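Local coordinates for Beta/gamma crystallin domain-containing protein 1 (Homo sapiens, PDB 3CW3), which may suppress malignant melanoma, possibly through interactions with the cytoskeleton, and is represented here by a single beta/gamma-crystallin domain, at residues V3-E8 with S26-S31; I16-D21 with G90-V95; I34-V39 with I56-G61; S66-I71 with A81-P86. One frame throughout, in Å; residues are numbered along the deposited sequence.

Contact 1: residues V3-E8 with S26-S31; sequences VVIYSE and SSWSLS
One hydrogen bond joins the loop just after strand 2-6 to residues 26-31. The hydroxyl of S31 donates to the backbone carbonyl O of S7, with OG and O 2.8 Å apart. S31 OG stands beside its own backbone N and anti to its carbonyl carbon (chi1 -62°), and from there it comes down on the S7 carbonyl from above the peptide plane, 56° out of it, not along a lone pair. S31 CB shares this approach, 3.0 Å from S7 O, so the serine presses closely on the acceptor. The backbone of S31 also pairs with V87.

The remaining contacts are van der Waals packing. S7 turns OG back beside its backbone N, and the hydroxyl oxygen rests 3.7 Å from methyl CD2 of L30. Further inward, I5 extends CG1 and CD1 toward the loop, and CD1 meets W28 CZ3 at 4.1 Å. The methyl lies near the indole plane, so it touches the edge of the ring and not its face, and the two side chains cross at about a right angle.

I16 packs on both W28 and L30, while I92 touches both W28 and I5. Together they form one apolar patch between the two sheets, the core typical of the beta/gamma-crystallin Greek-key sandwich.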
loop_
_atom_site.group_PDB
_atom_site.type_symbol
_atom_site.label_atom_id
_atom_site.label_comp_id
_atom_site.label_asym_id
_atom_site.label_seq_id
_atom_site.Cartn_x
_atom_site.Cartn_y
_atom_site.Cartn_z
ATOM N N VAL A 3 10.373 4.136 1.244
ATOM C CA VAL A 3 9.513 2.962 1.329
ATOM C C VAL A 3 9.627 2.253 -0.014
ATOM O O VAL A 3 9.563 2.892 -1.066
ATOM C CB VAL A 3 8.023 3.331 1.617
ATOM C CG1 VAL A 3 7.480 4.270 0.555
ATOM C CG2 VAL A 3 7.182 2.061 1.667
ATOM N N VAL A 4 9.850 0.944 0.019
ATOM C CA VAL A 4 9.973 0.181 -1.213
ATOM C C VAL A 4 8.822 -0.801 -1.296
ATOM O O VAL A 4 8.377 -1.345 -0.278
ATOM C CB VAL A 4 11.324 -0.588 -1.297
ATOM C CG1 VAL A 4 12.485 0.388 -1.140
ATOM C CG2 VAL A 4 11.389 -1.672 -0.237
ATOM N N ILE A 5 8.341 -1.019 -2.512
ATOM C CA ILE A 5 7.226 -1.916 -2.741
ATOM C C ILE A 5 7.600 -3.040 -3.693
ATOM O O ILE A 5 7.976 -2.798 -4.844
ATOM C CB ILE A 5 6.023 -1.147 -3.340
ATOM C CG1 ILE A 5 5.586 -0.041 -2.375
ATOM C CG2 ILE A 5 4.879 -2.107 -3.642
ATOM C CD1 ILE A 5 4.519 0.878 -2.926
ATOM N N TYR A 6 7.511 -4.271 -3.203
ATOM C CA TYR A 6 7.791 -5.430 -4.037
ATOM C C TYR A 6 6.452 -5.875 -4.603
ATOM O O TYR A 6 5.611 -6.418 -3.887
ATOM C CB TYR A 6 8.414 -6.556 -3.216
ATOM C CG TYR A 6 9.750 -6.190 -2.625
ATOM C CD1 TYR A 6 9.852 -5.716 -1.316
ATOM C CD2 TYR A 6 10.914 -6.290 -3.383
ATOM C CE1 TYR A 6 11.087 -5.353 -0.778
ATOM C CE2 TYR A 6 12.149 -5.928 -2.856
ATOM C CZ TYR A 6 12.229 -5.461 -1.558
ATOM O OH TYR A 6 13.453 -5.102 -1.044
ATOM N N SER A 7 6.257 -5.615 -5.890
ATOM C CA SER A 7 5.022 -5.957 -6.586
ATOM C C SER A 7 4.816 -7.461 -6.674
ATOM O O SER A 7 3.718 -7.966 -6.437
ATOM C CB SER A 7 5.050 -5.369 -7.997
ATOM O OG SER A 7 5.493 -4.021 -7.971
ATOM N N GLU A 8 5.883 -8.174 -7.015
ATOM C CA GLU A 8 5.826 -9.622 -7.158
ATOM C C GLU A 8 6.739 -10.317 -6.153
ATOM O O GLU A 8 7.737 -10.926 -6.529
ATOM C CB GLU A 8 6.221 -10.004 -8.590
ATOM C CG GLU A 8 7.524 -9.357 -9.062
ATOM C CD GLU A 8 7.753 -9.505 -10.557
ATOM O OE1 GLU A 8 6.935 -8.980 -11.341
ATOM O OE2 GLU A 8 8.755 -10.146 -10.948
ATOM N N SER A 26 -2.463 5.576 -8.807
ATOM C CA SER A 26 -3.533 4.739 -9.349
ATOM C C SER A 26 -3.244 4.018 -10.664
ATOM O O SER A 26 -3.896 3.022 -10.973
ATOM C CB SER A 26 -4.830 5.550 -9.482
ATOM O OG SER A 26 -4.740 6.523 -10.504
ATOM N N SER A 27 -2.275 4.503 -11.435
ATOM C CA SER A 27 -1.949 3.856 -12.699
ATOM C C SER A 27 -1.009 2.674 -12.477
ATOM O O SER A 27 -0.762 1.893 -13.393
ATOM C CB SER A 27 -1.293 4.852 -13.657
ATOM O OG SER A 27 0.039 5.126 -13.262
ATOM N N TRP A 28 -0.481 2.553 -11.261
ATOM C CA TRP A 28 0.441 1.467 -10.929
ATOM C C TRP A 28 -0.269 0.112 -10.902
ATOM O O TRP A 28 -1.216 -0.082 -10.137
ATOM C CB TRP A 28 1.070 1.696 -9.552
ATOM C CG TRP A 28 1.911 2.936 -9.407
ATOM C CD1 TRP A 28 2.004 3.986 -10.280
ATOM C CD2 TRP A 28 2.745 3.268 -8.288
ATOM N NE1 TRP A 28 2.846 4.950 -9.769
ATOM C CE2 TRP A 28 3.313 4.535 -8.549
ATOM C CE3 TRP A 28 3.064 2.617 -7.088
ATOM C CZ2 TRP A 28 4.185 5.166 -7.654
ATOM C CZ3 TRP A 28 3.929 3.244 -6.196
ATOM C CH2 TRP A 28 4.481 4.509 -6.487
ATOM N N SER A 29 0.200 -0.820 -11.726
ATOM C CA SER A 29 -0.366 -2.165 -11.779
ATOM C C SER A 29 0.520 -3.045 -10.898
ATOM O O SER A 29 1.661 -3.342 -11.254
ATOM C CB SER A 29 -0.360 -2.685 -13.218
ATOM O OG SER A 29 -0.935 -3.976 -13.300
ATOM N N LEU A 30 -0.002 -3.453 -9.748
ATOM C CA LEU A 30 0.764 -4.265 -8.810
ATOM C C LEU A 30 0.374 -5.747 -8.841
ATOM O O LEU A 30 0.356 -6.363 -9.905
ATOM C CB LEU A 30 0.596 -3.682 -7.401
ATOM C CG LEU A 30 0.949 -2.188 -7.304
ATOM C CD1 LEU A 30 0.596 -1.654 -5.922
ATOM C CD2 LEU A 30 2.435 -1.983 -7.603
ATOM N N SER A 31 0.079 -6.318 -7.675
ATOM C CA SER A 31 -0.319 -7.724 -7.572
ATOM C C SER A 31 -1.297 -7.883 -6.412
ATOM O O SER A 31 -1.456 -6.970 -5.604
ATOM C CB SER A 31 0.907 -8.614 -7.324
ATOM O OG SER A 31 1.834 -8.533 -8.396
#

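Contact 2: residues I16-D21 with G90-V95; sequences IEVFSD and GSIRHV
The side chain of D21 carries this contact. Its CA already sits 3.5 Å from I92 O in a CA-H...O contact, where the chain has left strand 16-18 and draws alongside strand 91-95. From CB, which passes loosely by the same carbonyl, chi1 of -67° turns CG beside the backbone N and brings the carboxylate up against R93 and H94. Of the two oxygens, OD1 takes the direct bonds. It accepts from the backbone N of H94 at 2.6 Å in a nearly straight bond (168°), and from R93 NH1 at 2.9 Å in a salt bridge. Both donors stand above the carboxylate plane. OD2, the other tip, accepts a hydrogen bond from a water 2.6 Å away, which also donates to H94 O at 2.7 Å, so the carboxylate is tied to H94 N directly and to H94 O through the water.

R93 reaches the acid by doubling back. Its CB-CA bond leads away from D21, but a bend at chi2 (82°) lays CD 3.4 Å from D21 OD1 and presents NH1 with the oxygen close to the guanidinium plane. Two donors on one oxygen would be expected to keep D21 ionised.

Toward the interior, V18 CG1 and I92 CG2 make a looser apolar contact at 4.4 Å. The contact spans the sandwich: strand 16-18 is the outer neighbour of strand 2-6 in one sheet, while strand 91-95 edges the other beside strand 42-46, whose W43 touches V18 and I92 and stacks on the ring of H94.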
loop_
_atom_site.group_PDB
_atom_site.type_symbol
_atom_site.label_atom_id
_atom_site.label_comp_id
_atom_site.label_asym_id
_atom_site.label_seq_id
_atom_site.Cartn_x
_atom_site.Cartn_y
_atom_site.Cartn_z
ATOM N N ILE A 16 9.440 -0.999 -6.449
ATOM C CA ILE A 16 9.267 0.404 -6.745
ATOM C C ILE A 16 9.836 1.094 -5.517
ATOM O O ILE A 16 9.367 0.862 -4.400
ATOM C CB ILE A 16 7.776 0.752 -6.900
ATOM C CG1 ILE A 16 7.180 -0.057 -8.056
ATOM C CG2 ILE A 16 7.613 2.241 -7.139
ATOM C CD1 ILE A 16 5.664 -0.018 -8.127
ATOM N N GLU A 17 10.869 1.908 -5.718
ATOM C CA GLU A 17 11.504 2.622 -4.617
ATOM C C GLU A 17 10.933 4.029 -4.528
ATOM O O GLU A 17 11.121 4.841 -5.436
ATOM C CB GLU A 17 13.021 2.661 -4.825
ATOM C CG GLU A 17 13.675 1.292 -4.684
ATOM C CD GLU A 17 15.182 1.327 -4.878
ATOM O OE1 GLU A 17 15.813 2.337 -4.504
ATOM O OE2 GLU A 17 15.739 0.333 -5.388
ATOM N N VAL A 18 10.225 4.308 -3.436
ATOM C CA VAL A 18 9.602 5.618 -3.247
ATOM C C VAL A 18 10.370 6.503 -2.268
ATOM O O VAL A 18 10.528 6.161 -1.095
ATOM C CB VAL A 18 8.149 5.459 -2.751
ATOM C CG1 VAL A 18 7.462 6.824 -2.681
ATOM C CG2 VAL A 18 7.385 4.515 -3.682
ATOM N N PHE A 19 10.834 7.650 -2.762
ATOM C CA PHE A 19 11.602 8.607 -1.958
ATOM C C PHE A 19 10.835 9.903 -1.706
ATOM O O PHE A 19 11.354 10.820 -1.061
ATOM C CB PHE A 19 12.902 8.977 -2.677
ATOM C CG PHE A 19 13.898 7.861 -2.767
ATOM C CD1 PHE A 19 14.921 7.752 -1.832
ATOM C CD2 PHE A 19 13.834 6.936 -3.804
ATOM C CE1 PHE A 19 15.871 6.739 -1.931
ATOM C CE2 PHE A 19 14.777 5.919 -3.910
ATOM C CZ PHE A 19 15.798 5.820 -2.974
ATOM N N SER A 20 9.614 9.997 -2.216
ATOM C CA SER A 20 8.854 11.229 -2.041
ATOM C C SER A 20 7.357 11.041 -2.216
ATOM O O SER A 20 6.890 9.954 -2.558
ATOM C CB SER A 20 9.341 12.261 -3.056
ATOM O OG SER A 20 9.220 11.736 -4.369
ATOM N N ASP A 21 6.615 12.119 -1.978
ATOM C CA ASP A 21 5.165 12.112 -2.135
ATOM C C ASP A 21 4.789 11.756 -3.568
ATOM O O ASP A 21 5.419 12.224 -4.517
ATOM C CB ASP A 21 4.578 13.498 -1.853
ATOM C CG ASP A 21 4.709 13.911 -0.409
ATOM O OD1 ASP A 21 4.180 13.196 0.462
ATOM O OD2 ASP A 21 5.336 14.959 -0.149
ATOM N N GLY A 90 -3.941 4.597 -4.262
ATOM C CA GLY A 90 -4.296 5.871 -4.868
ATOM C C GLY A 90 -3.202 6.921 -4.803
ATOM O O GLY A 90 -2.960 7.647 -5.766
ATOM N N SER A 91 -2.545 7.012 -3.658
ATOM C CA SER A 91 -1.474 7.978 -3.470
ATOM C C SER A 91 -0.664 7.595 -2.246
ATOM O O SER A 91 -1.148 6.874 -1.370
ATOM C CB SER A 91 -2.048 9.398 -3.321
ATOM O OG SER A 91 -3.107 9.441 -2.377
ATOM N N ILE A 92 0.575 8.066 -2.201
ATOM C CA ILE A 92 1.474 7.767 -1.097
ATOM C C ILE A 92 2.025 9.077 -0.549
ATOM O O ILE A 92 2.617 9.875 -1.285
ATOM C CB ILE A 92 2.637 6.854 -1.576
ATOM C CG1 ILE A 92 2.074 5.484 -1.971
ATOM C CG2 ILE A 92 3.697 6.735 -0.499
ATOM C CD1 ILE A 92 3.113 4.499 -2.508
ATOM N N ARG A 93 1.809 9.297 0.744
ATOM C CA ARG A 93 2.269 10.510 1.398
ATOM C C ARG A 93 3.541 10.264 2.200
ATOM O O ARG A 93 3.620 9.338 3.009
ATOM C CB ARG A 93 1.175 11.051 2.323
ATOM C CG ARG A 93 1.460 12.437 2.896
ATOM C CD ARG A 93 1.087 13.543 1.907
ATOM N NE ARG A 93 1.095 14.857 2.550
ATOM C CZ ARG A 93 2.192 15.562 2.817
ATOM N NH1 ARG A 93 3.392 15.093 2.490
ATOM N NH2 ARG A 93 2.088 16.735 3.432
ATOM N N HIS A 94 4.533 11.112 1.961
ATOM C CA HIS A 94 5.820 11.042 2.636
ATOM C C HIS A 94 5.723 11.941 3.867
ATOM O O HIS A 94 5.744 13.167 3.755
ATOM C CB HIS A 94 6.912 11.527 1.671
ATOM C CG HIS A 94 8.291 11.527 2.251
ATOM N ND1 HIS A 94 8.682 10.664 3.252
ATOM C CD2 HIS A 94 9.388 12.256 1.933
ATOM C CE1 HIS A 94 9.959 10.861 3.526
ATOM N NE2 HIS A 94 10.411 11.821 2.739
ATOM N N VAL A 95 5.598 11.324 5.040
ATOM C CA VAL A 95 5.470 12.080 6.277
ATOM C C VAL A 95 6.771 12.756 6.692
ATOM O O VAL A 95 7.719 12.101 7.134
ATOM C CB VAL A 95 4.968 11.186 7.426
ATOM C CG1 VAL A 95 4.796 12.013 8.690
ATOM C CG2 VAL A 95 3.645 10.541 7.033
HETATM O O HOH W 1 6.729 15.011 2.075
#

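Contact 3: residues I34-V39 with I56-G61; sequences ILIKVV and IPLEEG
Two backbone hydrogen bonds make V38 and G61 an antiparallel hydrogen-bonded pair. V38 N donates to G61 O at 2.8 Å, nearly along the C=O axis, and G61 N returns a straighter bond to V38 O at 3.0 Å (168°), in the carbonyl plane and on a lone pair. This is the Greek-key crossing of the second motif: strand 55-58 belongs to the sheet of strand 42-46, but after a sharp turn at E59 and E60 the chain enters strand 61-66, at the edge of the other sheet beside strand 33-40. G61 takes up a positive phi (143°) as it enters that pairing.

A water extends the polar link, donating to V39 O and to E60 OE1, the end of an extended glutamate chain. K37 leaves the backbone on the side away from 56-61, and its NZ forms a salt bridge with E62.

The turn packs against V38, whose CB lies 3.4 Å from E59 O. Its CG1 lies 3.6 Å from E60 CA and its CG2 lies 3.9 Å from L58 CB, while V3 and W43 also pack on this valine. I36 and L58 cross at about a right angle, methyl to methyl, with I36 CG2 3.8 Å from L58 CD1.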
loop_
_atom_site.group_PDB
_atom_site.type_symbol
_atom_site.label_atom_id
_atom_site.label_comp_id
_atom_site.label_asym_id
_atom_site.label_seq_id
_atom_site.Cartn_x
_atom_site.Cartn_y
_atom_site.Cartn_z
ATOM N N ILE A 34 1.351 -7.833 -2.112
ATOM C CA ILE A 34 2.587 -7.081 -2.250
ATOM C C ILE A 34 3.225 -6.889 -0.885
ATOM O O ILE A 34 2.556 -6.965 0.148
ATOM C CB ILE A 34 2.335 -5.691 -2.881
ATOM C CG1 ILE A 34 1.389 -4.879 -1.990
ATOM C CG2 ILE A 34 1.747 -5.848 -4.280
ATOM C CD1 ILE A 34 1.115 -3.479 -2.500
ATOM N N LEU A 35 4.529 -6.656 -0.885
ATOM C CA LEU A 35 5.247 -6.428 0.356
ATOM C C LEU A 35 5.663 -4.964 0.384
ATOM O O LEU A 35 6.403 -4.506 -0.487
ATOM C CB LEU A 35 6.485 -7.325 0.431
ATOM C CG LEU A 35 7.339 -7.184 1.695
ATOM C CD1 LEU A 35 6.534 -7.625 2.914
ATOM C CD2 LEU A 35 8.600 -8.026 1.549
ATOM N N ILE A 36 5.153 -4.232 1.367
ATOM C CA ILE A 36 5.481 -2.824 1.536
ATOM C C ILE A 36 6.542 -2.791 2.624
ATOM O O ILE A 36 6.294 -3.227 3.748
ATOM C CB ILE A 36 4.276 -1.993 2.036
ATOM C CG1 ILE A 36 3.085 -2.126 1.080
ATOM C CG2 ILE A 36 4.691 -0.538 2.193
ATOM C CD1 ILE A 36 3.349 -1.651 -0.335
ATOM N N LYS A 37 7.721 -2.281 2.294
ATOM C CA LYS A 37 8.798 -2.217 3.265
ATOM C C LYS A 37 9.234 -0.787 3.543
ATOM O O LYS A 37 9.924 -0.166 2.727
ATOM C CB LYS A 37 9.997 -3.038 2.773
ATOM C CG LYS A 37 11.172 -3.064 3.746
ATOM C CD LYS A 37 12.303 -3.951 3.232
ATOM C CE LYS A 37 13.497 -3.932 4.177
ATOM N NZ LYS A 37 13.131 -4.433 5.529
ATOM N N VAL A 38 8.814 -0.251 4.685
ATOM C CA VAL A 38 9.227 1.094 5.052
ATOM C C VAL A 38 10.623 0.911 5.634
ATOM O O VAL A 38 10.789 0.345 6.717
ATOM C CB VAL A 38 8.290 1.728 6.115
ATOM C CG1 VAL A 38 8.897 3.027 6.640
ATOM C CG2 VAL A 38 6.926 2.018 5.501
ATOM N N VAL A 39 11.620 1.372 4.888
ATOM C CA VAL A 39 13.015 1.265 5.290
ATOM C C VAL A 39 13.336 2.297 6.362
ATOM O O VAL A 39 14.074 2.023 7.310
ATOM C CB VAL A 39 13.941 1.481 4.076
ATOM C CG1 VAL A 39 15.382 1.377 4.497
ATOM C CG2 VAL A 39 13.624 0.453 2.998
ATOM N N ILE A 56 -3.820 4.051 5.267
ATOM C CA ILE A 56 -3.061 3.099 6.060
ATOM C C ILE A 56 -1.782 3.793 6.492
ATOM O O ILE A 56 -0.896 4.043 5.675
ATOM C CB ILE A 56 -2.668 1.844 5.260
ATOM C CG1 ILE A 56 -3.918 1.104 4.781
ATOM C CG2 ILE A 56 -1.814 0.930 6.133
ATOM C CD1 ILE A 56 -3.601 -0.130 3.955
ATOM N N PRO A 57 -1.677 4.137 7.782
ATOM C CA PRO A 57 -0.471 4.803 8.274
ATOM C C PRO A 57 0.618 3.750 8.433
ATOM O O PRO A 57 0.338 2.617 8.829
ATOM C CB PRO A 57 -0.926 5.389 9.604
ATOM C CG PRO A 57 -1.881 4.338 10.103
ATOM C CD PRO A 57 -2.673 3.973 8.856
ATOM N N LEU A 58 1.854 4.121 8.121
ATOM C CA LEU A 58 2.961 3.183 8.213
ATOM C C LEU A 58 4.231 3.779 8.794
ATOM O O LEU A 58 4.585 4.922 8.505
ATOM C CB LEU A 58 3.291 2.623 6.825
ATOM C CG LEU A 58 2.241 1.750 6.138
ATOM C CD1 LEU A 58 2.699 1.428 4.722
ATOM C CD2 LEU A 58 2.036 0.479 6.943
ATOM N N GLU A 59 4.906 2.987 9.619
ATOM C CA GLU A 59 6.175 3.379 10.205
ATOM C C GLU A 59 7.163 2.287 9.796
ATOM O O GLU A 59 6.779 1.315 9.140
ATOM C CB GLU A 59 6.070 3.488 11.730
ATOM C CG GLU A 59 5.095 4.569 12.182
ATOM C CD GLU A 59 5.128 4.818 13.677
ATOM O OE1 GLU A 59 5.424 3.870 14.436
ATOM O OE2 GLU A 59 4.839 5.960 14.095
ATOM N N GLU A 60 8.426 2.448 10.168
ATOM C CA GLU A 60 9.456 1.478 9.813
ATOM C C GLU A 60 9.015 0.029 10.009
ATOM O O GLU A 60 8.503 -0.344 11.066
ATOM C CB GLU A 60 10.723 1.755 10.628
ATOM C CG GLU A 60 11.885 0.842 10.306
ATOM C CD GLU A 60 13.137 1.216 11.081
ATOM O OE1 GLU A 60 14.147 0.490 10.977
ATOM O OE2 GLU A 60 13.108 2.244 11.790
ATOM N N GLY A 61 9.211 -0.787 8.980
ATOM C CA GLY A 61 8.825 -2.181 9.073
ATOM C C GLY A 61 8.262 -2.735 7.783
ATOM O O GLY A 61 8.194 -2.033 6.775
HETATM O O HOH W 2 14.417 -0.421 8.572
#

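Contact 4: residues S66-I71 with A81-P86; sequences SGLWGI and AESDKP
Positive phi at G67 (87°, with psi -171°) swings the chain out of strand 61-66 and brings its CA against the backbone of A81. S66, just before it, holds OG in the crowded position between backbone N and carbonyl carbon (chi1 65°), and the hydroxyl rests 3.8 Å from E82 CG. S83 sends OG anti to its backbone N, where it meets CD2 of L68 at 3.8 Å.

The closest approach is a CA-H...O contact, G67 CA to A81 O at 3.1 Å. Both segments belong to the long loop that joins strands 61-66 and 91-95 in the second Greek-key motif of the beta/gamma-crystallin domain. In the same loop W69 NE1 is hydrogen-bonded to V88 O, consistent with the tryptophan corner known for this domain.

Water supplies the polar links. One molecule accepts from G67 N at 2.6 Å and from S83 N at 3.1 Å; another connects L68 N with A81 O, and a third connects G67 O with K85 O. At the outer end a water donates to E82 OE2 at 2.6 Å and also binds S66 OG. S83 OG closes an ST turn by accepting from K85 N at 3.1 Å, and K85 NZ curls back to the same hydroxyl in a weak bond. Glycerol, probably from the crystallisation liquor, is hydrogen-bonded to S66 O and G67 O.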
loop_
_atom_site.group_PDB
_atom_site.type_symbol
_atom_site.label_atom_id
_atom_site.label_comp_id
_atom_site.label_asym_id
_atom_site.label_seq_id
_atom_site.Cartn_x
_atom_site.Cartn_y
_atom_site.Cartn_z
ATOM N N SER A 66 -2.627 -6.833 1.026
ATOM C CA SER A 66 -3.518 -7.579 0.151
ATOM C C SER A 66 -4.950 -7.210 0.524
ATOM O O SER A 66 -5.179 -6.446 1.469
ATOM C CB SER A 66 -3.327 -9.081 0.359
ATOM O OG SER A 66 -3.733 -9.451 1.670
ATOM N N GLY A 67 -5.906 -7.757 -0.219
ATOM C CA GLY A 67 -7.305 -7.503 0.063
ATOM C C GLY A 67 -7.878 -6.269 -0.599
ATOM O O GLY A 67 -7.236 -5.643 -1.448
ATOM N N LEU A 68 -9.099 -5.921 -0.203
ATOM C CA LEU A 68 -9.782 -4.755 -0.749
ATOM C C LEU A 68 -9.981 -3.725 0.358
ATOM O O LEU A 68 -10.156 -4.082 1.526
ATOM C CB LEU A 68 -11.141 -5.164 -1.327
ATOM C CG LEU A 68 -11.123 -6.282 -2.377
ATOM C CD1 LEU A 68 -12.545 -6.763 -2.636
ATOM C CD2 LEU A 68 -10.473 -5.777 -3.661
ATOM N N TRP A 69 -9.957 -2.450 -0.015
ATOM C CA TRP A 69 -10.132 -1.365 0.943
ATOM C C TRP A 69 -11.491 -1.444 1.640
ATOM O O TRP A 69 -12.451 -1.986 1.094
ATOM C CB TRP A 69 -9.995 -0.006 0.246
ATOM C CG TRP A 69 -8.606 0.311 -0.254
ATOM C CD1 TRP A 69 -8.097 0.055 -1.499
ATOM C CD2 TRP A 69 -7.554 0.953 0.483
ATOM N NE1 TRP A 69 -6.796 0.499 -1.582
ATOM C CE2 TRP A 69 -6.438 1.055 -0.381
ATOM C CE3 TRP A 69 -7.446 1.452 1.790
ATOM C CZ2 TRP A 69 -5.230 1.640 0.019
ATOM C CZ3 TRP A 69 -6.245 2.033 2.189
ATOM C CH2 TRP A 69 -5.153 2.122 1.304
ATOM N N GLY A 70 -11.562 -0.900 2.849
ATOM C CA GLY A 70 -12.812 -0.915 3.582
ATOM C C GLY A 70 -13.085 -2.218 4.308
ATOM O O GLY A 70 -12.184 -3.031 4.527
ATOM N N ILE A 71 -14.348 -2.423 4.665
ATOM C CA ILE A 71 -14.753 -3.610 5.399
ATOM C C ILE A 71 -15.743 -4.499 4.648
ATOM O O ILE A 71 -16.735 -4.019 4.104
ATOM C CB ILE A 71 -15.376 -3.204 6.760
ATOM C CG1 ILE A 71 -14.318 -2.505 7.620
ATOM C CG2 ILE A 71 -15.937 -4.430 7.485
ATOM C CD1 ILE A 71 -13.096 -3.360 7.905
ATOM N N ALA A 81 -8.762 -10.794 3.776
ATOM C CA ALA A 81 -9.270 -11.586 2.662
ATOM C C ALA A 81 -8.665 -11.155 1.337
ATOM O O ALA A 81 -8.932 -10.060 0.848
ATOM C CB ALA A 81 -10.792 -11.486 2.592
ATOM N N GLU A 82 -7.857 -12.029 0.751
ATOM C CA GLU A 82 -7.222 -11.732 -0.522
ATOM C C GLU A 82 -8.241 -11.638 -1.655
ATOM O O GLU A 82 -9.380 -12.092 -1.531
ATOM C CB GLU A 82 -6.161 -12.796 -0.829
ATOM C CG GLU A 82 -4.912 -12.638 0.031
ATOM C CD GLU A 82 -3.957 -13.816 -0.059
ATOM O OE1 GLU A 82 -3.875 -14.446 -1.136
ATOM O OE2 GLU A 82 -3.271 -14.098 0.948
ATOM N N SER A 83 -7.818 -11.026 -2.755
ATOM C CA SER A 83 -8.661 -10.850 -3.926
ATOM C C SER A 83 -7.829 -11.111 -5.175
ATOM O O SER A 83 -6.604 -11.036 -5.131
ATOM C CB SER A 83 -9.198 -9.419 -3.964
ATOM O OG SER A 83 -9.739 -9.110 -5.233
ATOM N N ASP A 84 -8.495 -11.415 -6.284
ATOM C CA ASP A 84 -7.800 -11.663 -7.541
ATOM C C ASP A 84 -7.351 -10.346 -8.166
ATOM O O ASP A 84 -6.446 -10.318 -8.997
ATOM C CB ASP A 84 -8.718 -12.404 -8.513
ATOM C CG ASP A 84 -9.038 -13.803 -8.044
ATOM O OD1 ASP A 84 -8.100 -14.624 -7.959
ATOM O OD2 ASP A 84 -10.219 -14.082 -7.752
ATOM N N LYS A 85 -7.981 -9.250 -7.762
ATOM C CA LYS A 85 -7.616 -7.953 -8.317
ATOM C C LYS A 85 -6.363 -7.390 -7.652
ATOM O O LYS A 85 -6.242 -7.394 -6.428
ATOM C CB LYS A 85 -8.799 -6.981 -8.203
ATOM C CG LYS A 85 -9.514 -6.778 -9.546
ATOM C CD LYS A 85 -10.951 -6.278 -9.425
ATOM C CE LYS A 85 -11.903 -7.399 -9.026
ATOM N NZ LYS A 85 -11.758 -7.791 -7.586
ATOM N N PRO A 86 -5.394 -6.925 -8.458
ATOM C CA PRO A 86 -4.155 -6.367 -7.912
ATOM C C PRO A 86 -4.443 -5.274 -6.890
ATOM O O PRO A 86 -5.426 -4.544 -7.013
ATOM C CB PRO A 86 -3.450 -5.809 -9.147
ATOM C CG PRO A 86 -3.904 -6.735 -10.235
ATOM C CD PRO A 86 -5.380 -6.884 -9.932
HETATM O O HOH W 3 -2.884 -12.004 2.407
HETATM O O HOH W 4 -5.509 -9.062 -2.390
HETATM O O HOH W 5 -6.727 -7.034 -3.800
HETATM O O HOH W 6 -9.800 -7.685 2.001
#

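Overall arrangement
The chain starts in strand 2-6, and contact 1 closes a loop when residues 26-31 return to the far end of that strand. Contact 2 crosses it: its first segment, 16-21, lies within that loop, and its partner, 90-95, comes only near the C terminus. Contacts 3 and 4 follow one another within this long span. Contact 3 closes over residues 40-55 and brings the second Greek-key motif back to the first sheet; contact 4 then closes over residues 72-80. Contacts 2 and 3 join the two sheets, I56 touches W69 between contacts 3 and 4, and P86 packs on L30 and S31 between contacts 4 and 1.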